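Local coordinates for protein export chaperone SatS (Mycobacterium tuberculosis H37Rv, PDB 6DNM) that acts as a chaperone for the SecA2 protein export pathway, the part considered here being its C-terminal domain, at residues A[12-18]-A[74-80]; A[40-46]-A[129-135]. All blocks are in the same frame, centred on the assembly; numbering follows the deposited sequence.

In the fold
From the N terminus the chain forms the short helix 12-16, then strands 19-24, 29-37 and 40-43 of a mixed sheet, and passes through 45-46 and 49-52 of a second sheet. After helix 56-63 it returns at 74-80, where contact 1 closes a loop by setting the start of helix 77-86 against helix 12-16 and its exit. Contact 2 opens within that loop, at 40-46, and closes beyond it at 129-135, so the two loops cross rather than nest. Their centres lie about 18 Å apart and their nearest atoms about 5 Å, so the two contacts do not touch. Contact 1 draws two helical pieces together beside strand 29-37; contact 2 lays the end of helix 117-134 on the sheet edge.

Contact 1: A[12-18]-A[74-80]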
loop_
_atom_site.group_PDB
_atom_site.type_symbol
_atom_site.label_atom_id
_atom_site.label_comp_id
_atom_site.label_asym_id
_atom_site.label_seq_id
_atom_site.Cartn_x
_atom_site.Cartn_y
_atom_site.Cartn_z
ATOM N N PHE A 12 9.890 14.914 -11.064
ATOM C CA PHE A 12 9.532 13.874 -12.025
ATOM C C PHE A 12 8.263 13.124 -11.620
ATOM O O PHE A 12 7.318 13.008 -12.410
ATOM C CB PHE A 12 10.683 12.885 -12.199
ATOM C CG PHE A 12 10.340 11.729 -13.103
ATOM C CD1 PHE A 12 10.462 11.854 -14.478
ATOM C CD2 PHE A 12 9.863 10.528 -12.583
ATOM C CE1 PHE A 12 10.140 10.800 -15.318
ATOM C CE2 PHE A 12 9.541 9.474 -13.415
ATOM C CZ PHE A 12 9.680 9.609 -14.789
ATOM N N TRP A 13 8.247 12.545 -10.416
ATOM C CA TRP A 13 7.125 11.684 -10.047
ATOM C C TRP A 13 5.833 12.480 -9.911
ATOM O O TRP A 13 4.755 12.002 -10.299
ATOM C CB TRP A 13 7.458 10.887 -8.778
ATOM C CG TRP A 13 8.522 9.858 -9.052
ATOM C CD1 TRP A 13 9.830 9.901 -8.656
ATOM C CD2 TRP A 13 8.379 8.659 -9.832
ATOM N NE1 TRP A 13 10.504 8.796 -9.124
ATOM C CE2 TRP A 13 9.638 8.021 -9.850
ATOM C CE3 TRP A 13 7.310 8.061 -10.508
ATOM C CZ2 TRP A 13 9.856 6.814 -10.514
ATOM C CZ3 TRP A 13 7.525 6.857 -11.162
ATOM C CH2 TRP A 13 8.790 6.244 -11.157
ATOM N N LEU A 14 5.928 13.714 -9.408
ATOM C CA LEU A 14 4.762 14.591 -9.372
ATOM C C LEU A 14 4.227 14.856 -10.776
ATOM O O LEU A 14 3.018 14.778 -11.016
ATOM C CB LEU A 14 5.125 15.899 -8.670
ATOM C CG LEU A 14 3.990 16.864 -8.351
ATOM C CD1 LEU A 14 2.948 16.213 -7.466
ATOM C CD2 LEU A 14 4.557 18.094 -7.685
ATOM N N GLN A 15 5.120 15.130 -11.726
ATOM C CA GLN A 15 4.675 15.442 -13.081
ATOM C C GLN A 15 4.045 14.232 -13.762
ATOM O O GLN A 15 3.103 14.379 -14.547
ATOM C CB GLN A 15 5.854 15.953 -13.901
ATOM C CG GLN A 15 6.322 17.340 -13.510
ATOM C CD GLN A 15 7.257 17.931 -14.544
ATOM O OE1 GLN A 15 8.458 18.044 -14.313
ATOM N NE2 GLN A 15 6.711 18.297 -15.696
ATOM N N VAL A 16 4.562 13.026 -13.506
ATOM C CA VAL A 16 3.956 11.844 -14.119
ATOM C C VAL A 16 2.681 11.398 -13.416
ATOM O O VAL A 16 1.942 10.567 -13.960
ATOM C CB VAL A 16 4.979 10.718 -14.360
ATOM C CG1 VAL A 16 6.115 11.216 -15.237
ATOM C CG2 VAL A 16 5.507 10.172 -13.058
ATOM N N GLY A 17 2.397 11.922 -12.224
ATOM C CA GLY A 17 1.154 11.622 -11.537
ATOM C C GLY A 17 1.071 10.228 -10.967
ATOM O O GLY A 17 -0.026 9.749 -10.679
ATOM N N ILE A 18 2.206 9.561 -10.796
ATOM C CA ILE A 18 2.268 8.193 -10.304
ATOM C C ILE A 18 3.304 8.177 -9.188
ATOM O O ILE A 18 4.376 8.772 -9.335
ATOM C CB ILE A 18 2.646 7.223 -11.446
ATOM C CG1 ILE A 18 1.553 7.225 -12.531
ATOM C CG2 ILE A 18 2.900 5.818 -10.925
ATOM C CD1 ILE A 18 1.959 6.603 -13.869
ATOM N N LEU A 74 -1.628 4.654 -19.349
ATOM C CA LEU A 74 -1.762 6.003 -18.823
ATOM C C LEU A 74 -0.878 6.944 -19.627
ATOM O O LEU A 74 0.183 6.557 -20.126
ATOM C CB LEU A 74 -1.377 6.029 -17.346
ATOM C CG LEU A 74 -2.286 5.162 -16.464
ATOM C CD1 LEU A 74 -1.794 5.193 -15.025
ATOM C CD2 LEU A 74 -3.739 5.599 -16.550
ATOM N N SER A 75 -1.310 8.199 -19.731
ATOM C CA SER A 75 -0.676 9.105 -20.680
ATOM C C SER A 75 0.769 9.434 -20.320
ATOM O O SER A 75 1.547 9.806 -21.208
ATOM C CB SER A 75 -1.517 10.364 -20.820
ATOM O OG SER A 75 -2.777 9.998 -21.356
ATOM N N THR A 76 1.152 9.295 -19.054
ATOM C CA THR A 76 2.514 9.575 -18.621
ATOM C C THR A 76 3.331 8.314 -18.388
ATOM O O THR A 76 4.482 8.414 -17.948
ATOM C CB THR A 76 2.503 10.425 -17.347
ATOM O OG1 THR A 76 1.504 9.922 -16.448
ATOM C CG2 THR A 76 2.214 11.876 -17.681
ATOM N N TYR A 77 2.772 7.129 -18.660
ATOM C CA TYR A 77 3.552 5.918 -18.436
ATOM C C TYR A 77 4.784 5.872 -19.337
ATOM O O TYR A 77 5.858 5.432 -18.913
ATOM C CB TYR A 77 2.703 4.655 -18.602
ATOM C CG TYR A 77 3.513 3.429 -18.251
ATOM C CD1 TYR A 77 3.748 3.090 -16.926
ATOM C CD2 TYR A 77 4.107 2.649 -19.247
ATOM C CE1 TYR A 77 4.516 1.990 -16.593
ATOM C CE2 TYR A 77 4.876 1.538 -18.927
ATOM C CZ TYR A 77 5.078 1.219 -17.590
ATOM O OH TYR A 77 5.835 0.125 -17.239
ATOM N N ASP A 78 4.653 6.330 -20.575
ATOM C CA ASP A 78 5.790 6.337 -21.491
ATOM C C ASP A 78 6.948 7.164 -20.962
ATOM O O ASP A 78 8.072 6.839 -21.234
ATOM C CB ASP A 78 5.399 6.780 -22.897
ATOM C CG ASP A 78 6.398 6.307 -23.962
ATOM O OD1 ASP A 78 6.435 5.089 -24.250
ATOM O OD2 ASP A 78 7.128 7.140 -24.508
ATOM N N ASP A 79 6.660 8.215 -20.202
ATOM C CA ASP A 79 7.724 8.995 -19.574
ATOM C C ASP A 79 8.516 8.148 -18.585
ATOM O O ASP A 79 9.740 8.282 -18.479
ATOM C CB ASP A 79 7.137 10.217 -18.862
ATOM C CG ASP A 79 6.806 11.356 -19.813
ATOM O OD1 ASP A 79 7.119 11.259 -21.020
ATOM O OD2 ASP A 79 6.235 12.361 -19.345
ATOM N N ILE A 80 7.829 7.282 -17.838
ATOM C CA ILE A 80 8.518 6.396 -16.903
ATOM C C ILE A 80 9.388 5.399 -17.652
ATOM O O ILE A 80 10.567 5.212 -17.325
ATOM C CB ILE A 80 7.510 5.692 -15.980
ATOM C CG1 ILE A 80 6.753 6.726 -15.136
ATOM C CG2 ILE A 80 8.228 4.650 -15.115
ATOM C CD1 ILE A 80 5.522 6.183 -14.447
#
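Two helix termini pack here in a small hydrophobic contact with a single hydrogen bond across it: the C-terminal end of helix 12-16, closed by a Schellman motif, meets the start of helix 77-86 beside strand 29-37. The principle is that a helix end leaves carbonyls without a partner in the next turn, and a neighbouring side chain can supply one. Gly17, with its positive phi, turns the chain out of the helix, its N bonding to Leu14 O (3.2 Å) and weakly to Trp13 O (3.0 Å). Val16 O accepts a hydrogen bond from the hydroxyl of Thr76, which lies just ahead of helix 77-86; it is also at Val16 and Thr76 that the backbones come nearest, with 5.2 Å between their CA atoms.

Around this bond the apolar side chains close up on Ile80, which loses more area than any other residue of the contact. Its CD1 lies 3.6 Å from Ile18 CD1 and 3.9 Å from Trp13 CZ3, while its CG1 is 4.2 Å from Val16 CG2. Phe12 presents its ring edge, CZ standing 4.0 Å from Ile80 CA. Ile18 CD1 also reaches Leu74 CD1 at 4.2 Å. Leu33 and Cys35 of strand 29-37 continue the apolar layer, and Leu63 of helix 56-63 touches Ile80. The indole nitrogen of Trp13 is hydrogen-bonded to Ala90 O, and Asp79 OD2 to Val5 N, so loops before and after the segments join the packing. Across the join, Thr76 OG1 donates to Val16 O at 2.6 Å.

Contact 2: A[40-46]-A[129-135]; sequences RPIFLGR and DIGDYSE
This is helix-on-sheet packing at the edge of the four-stranded sheet, the helix end crossing edge strand 40-43 nearly at right angles, and three residues make most of it: Tyr133, Pro41 and Phe43. Extended strand 40-43 and helical 129-134 have axes 7.4 Å apart at a signed crossing angle of -83°; the nearest CA atoms, of Pro41 and Asp129, are 5.8 Å apart. Pro41 and Phe43 point their CA-to-CB bonds toward the helix, Ile42 away. With chi1 t and chi2 69°, the Tyr133 ring lies obliquely over the strand, one face over Phe43 N. Phe43 (chi1 m) sets its ring edge toward the tyrosine face in an offset edge-to-face pair, centroids 5.3 Å apart and planes at 62°, with Phe43 CB 4.2 Å above the Tyr133 ring centroid. Pro41 CG sits 3.4 Å from Asp129 O and 3.7 Å from Asp132 CB. Gly45 leaves room for the phenol: Tyr133 OH is 3.1 Å from Gly45 C, and is hydrogen-bonded to Asp70 OD2. Glu135, with positive phi, ends the helix in a Schellman motif. Strand 40-43 lies beside 29-37; Ile50 of strand 49-52 touches Phe43, Ile130 and Tyr133, and helix 170-185 meets Ile130 through Val183.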
loop_
_atom_site.group_PDB
_atom_site.type_symbol
_atom_site.label_atom_id
_atom_site.label_comp_id
_atom_site.label_asym_id
_atom_site.label_seq_id
_atom_site.Cartn_x
_atom_site.Cartn_y
_atom_site.Cartn_z
ATOM N N ARG A 40 -10.052 6.391 -8.093
ATOM C CA ARG A 40 -9.836 4.977 -7.845
ATOM C C ARG A 40 -8.350 4.653 -7.908
ATOM O O ARG A 40 -7.642 5.118 -8.808
ATOM C CB ARG A 40 -10.591 4.124 -8.869
ATOM C CG ARG A 40 -12.104 4.247 -8.735
ATOM C CD ARG A 40 -12.838 3.531 -9.848
ATOM N NE ARG A 40 -12.017 2.509 -10.485
ATOM C CZ ARG A 40 -12.496 1.370 -10.976
ATOM N NH1 ARG A 40 -13.795 1.108 -10.900
ATOM N NH2 ARG A 40 -11.677 0.493 -11.543
ATOM N N PRO A 41 -7.845 3.869 -6.964
ATOM C CA PRO A 41 -6.420 3.525 -6.985
ATOM C C PRO A 41 -6.118 2.510 -8.072
ATOM O O PRO A 41 -6.844 1.529 -8.253
ATOM C CB PRO A 41 -6.179 2.927 -5.596
ATOM C CG PRO A 41 -7.515 2.390 -5.191
ATOM C CD PRO A 41 -8.557 3.272 -5.821
ATOM N N ILE A 42 -5.030 2.751 -8.795
ATOM C CA ILE A 42 -4.497 1.787 -9.753
ATOM C C ILE A 42 -3.039 1.541 -9.396
ATOM O O ILE A 42 -2.261 2.492 -9.252
ATOM C CB ILE A 42 -4.622 2.245 -11.223
ATOM C CG1 ILE A 42 -6.029 2.769 -11.538
ATOM C CG2 ILE A 42 -4.283 1.092 -12.149
ATOM C CD1 ILE A 42 -6.228 3.139 -12.998
ATOM N N PHE A 43 -2.670 0.274 -9.238
ATOM C CA PHE A 43 -1.298 -0.095 -8.925
ATOM C C PHE A 43 -0.617 -0.662 -10.164
ATOM O O PHE A 43 -1.261 -1.070 -11.131
ATOM C CB PHE A 43 -1.251 -1.167 -7.829
ATOM C CG PHE A 43 -1.652 -0.681 -6.463
ATOM C CD1 PHE A 43 -0.692 -0.338 -5.523
ATOM C CD2 PHE A 43 -2.988 -0.630 -6.091
ATOM C CE1 PHE A 43 -1.057 0.075 -4.260
ATOM C CE2 PHE A 43 -3.356 -0.216 -4.818
ATOM C CZ PHE A 43 -2.388 0.134 -3.905
ATOM N N LEU A 44 0.707 -0.680 -10.122
ATOM C CA LEU A 44 1.482 -1.454 -11.076
ATOM C C LEU A 44 1.144 -2.921 -10.857
ATOM O O LEU A 44 1.561 -3.523 -9.865
ATOM C CB LEU A 44 2.966 -1.183 -10.846
ATOM C CG LEU A 44 3.936 -1.890 -11.781
ATOM C CD1 LEU A 44 3.765 -1.353 -13.215
ATOM C CD2 LEU A 44 5.377 -1.707 -11.287
ATOM N N GLY A 45 0.354 -3.491 -11.752
ATOM C CA GLY A 45 -0.153 -4.833 -11.550
ATOM C C GLY A 45 -1.148 -5.172 -12.631
ATOM O O GLY A 45 -1.374 -4.400 -13.566
ATOM N N ARG A 46 -1.746 -6.352 -12.485
ATOM C CA ARG A 46 -2.753 -6.814 -13.427
ATOM C C ARG A 46 -3.682 -7.772 -12.705
ATOM O O ARG A 46 -3.280 -8.437 -11.747
ATOM C CB ARG A 46 -2.116 -7.531 -14.628
ATOM C CG ARG A 46 -1.245 -8.719 -14.222
ATOM C CD ARG A 46 -0.190 -9.060 -15.272
ATOM N NE ARG A 46 0.468 -10.335 -14.990
ATOM C CZ ARG A 46 1.634 -10.459 -14.363
ATOM N NH1 ARG A 46 2.152 -11.663 -14.154
ATOM N NH2 ARG A 46 2.286 -9.383 -13.944
ATOM N N ASP A 129 -6.866 1.087 -0.336
ATOM C CA ASP A 129 -6.474 1.164 -1.742
ATOM C C ASP A 129 -6.315 -0.227 -2.344
ATOM O O ASP A 129 -6.729 -0.465 -3.482
ATOM C CB ASP A 129 -5.161 1.934 -1.876
ATOM C CG ASP A 129 -5.339 3.440 -1.810
ATOM O OD1 ASP A 129 -6.485 3.925 -1.809
ATOM O OD2 ASP A 129 -4.307 4.141 -1.770
ATOM N N ILE A 130 -5.709 -1.158 -1.602
ATOM C CA ILE A 130 -5.548 -2.519 -2.115
ATOM C C ILE A 130 -6.903 -3.183 -2.290
ATOM O O ILE A 130 -7.158 -3.854 -3.298
ATOM C CB ILE A 130 -4.636 -3.348 -1.191
ATOM C CG1 ILE A 130 -3.208 -2.808 -1.213
ATOM C CG2 ILE A 130 -4.664 -4.827 -1.585
ATOM C CD1 ILE A 130 -2.266 -3.624 -0.335
ATOM N N GLY A 131 -7.793 -3.022 -1.310
ATOM C CA GLY A 131 -9.124 -3.587 -1.446
ATOM C C GLY A 131 -9.867 -3.032 -2.645
ATOM O O GLY A 131 -10.508 -3.777 -3.391
ATOM N N ASP A 132 -9.769 -1.718 -2.862
ATOM C CA ASP A 132 -10.452 -1.112 -3.998
ATOM C C ASP A 132 -9.863 -1.609 -5.314
ATOM O O ASP A 132 -10.601 -1.972 -6.239
ATOM C CB ASP A 132 -10.347 0.412 -3.916
ATOM C CG ASP A 132 -11.155 1.005 -2.768
ATOM O OD1 ASP A 132 -11.877 0.261 -2.066
ATOM O OD2 ASP A 132 -11.059 2.232 -2.560
ATOM N N TYR A 133 -8.534 -1.639 -5.410
ATOM C CA TYR A 133 -7.879 -2.072 -6.640
ATOM C C TYR A 133 -8.169 -3.538 -6.938
ATOM O O TYR A 133 -8.358 -3.919 -8.098
ATOM C CB TYR A 133 -6.369 -1.843 -6.526
ATOM C CG TYR A 133 -5.585 -2.436 -7.682
ATOM C CD1 TYR A 133 -5.674 -1.893 -8.959
ATOM C CD2 TYR A 133 -4.777 -3.550 -7.499
ATOM C CE1 TYR A 133 -4.959 -2.438 -10.018
ATOM C CE2 TYR A 133 -4.052 -4.095 -8.543
ATOM C CZ TYR A 133 -4.153 -3.540 -9.805
ATOM O OH TYR A 133 -3.430 -4.090 -10.842
ATOM N N SER A 134 -8.209 -4.374 -5.903
ATOM C CA SER A 134 -8.450 -5.797 -6.095
ATOM C C SER A 134 -9.910 -6.116 -6.375
ATOM O O SER A 134 -10.221 -7.266 -6.708
ATOM C CB SER A 134 -8.004 -6.577 -4.857
ATOM O OG SER A 134 -8.850 -6.304 -3.754
ATOM N N GLU A 135 -10.807 -5.138 -6.235
ATOM C CA GLU A 135 -12.243 -5.338 -6.438
ATOM C C GLU A 135 -12.805 -6.419 -5.518
ATOM O O GLU A 135 -13.754 -7.121 -5.865
ATOM C CB GLU A 135 -12.591 -5.596 -7.909
ATOM C CG GLU A 135 -12.198 -4.447 -8.818
ATOM C CD GLU A 135 -12.625 -4.673 -10.252
ATOM O OE1 GLU A 135 -12.740 -3.682 -11.003
ATOM O OE2 GLU A 135 -12.851 -5.844 -10.624
#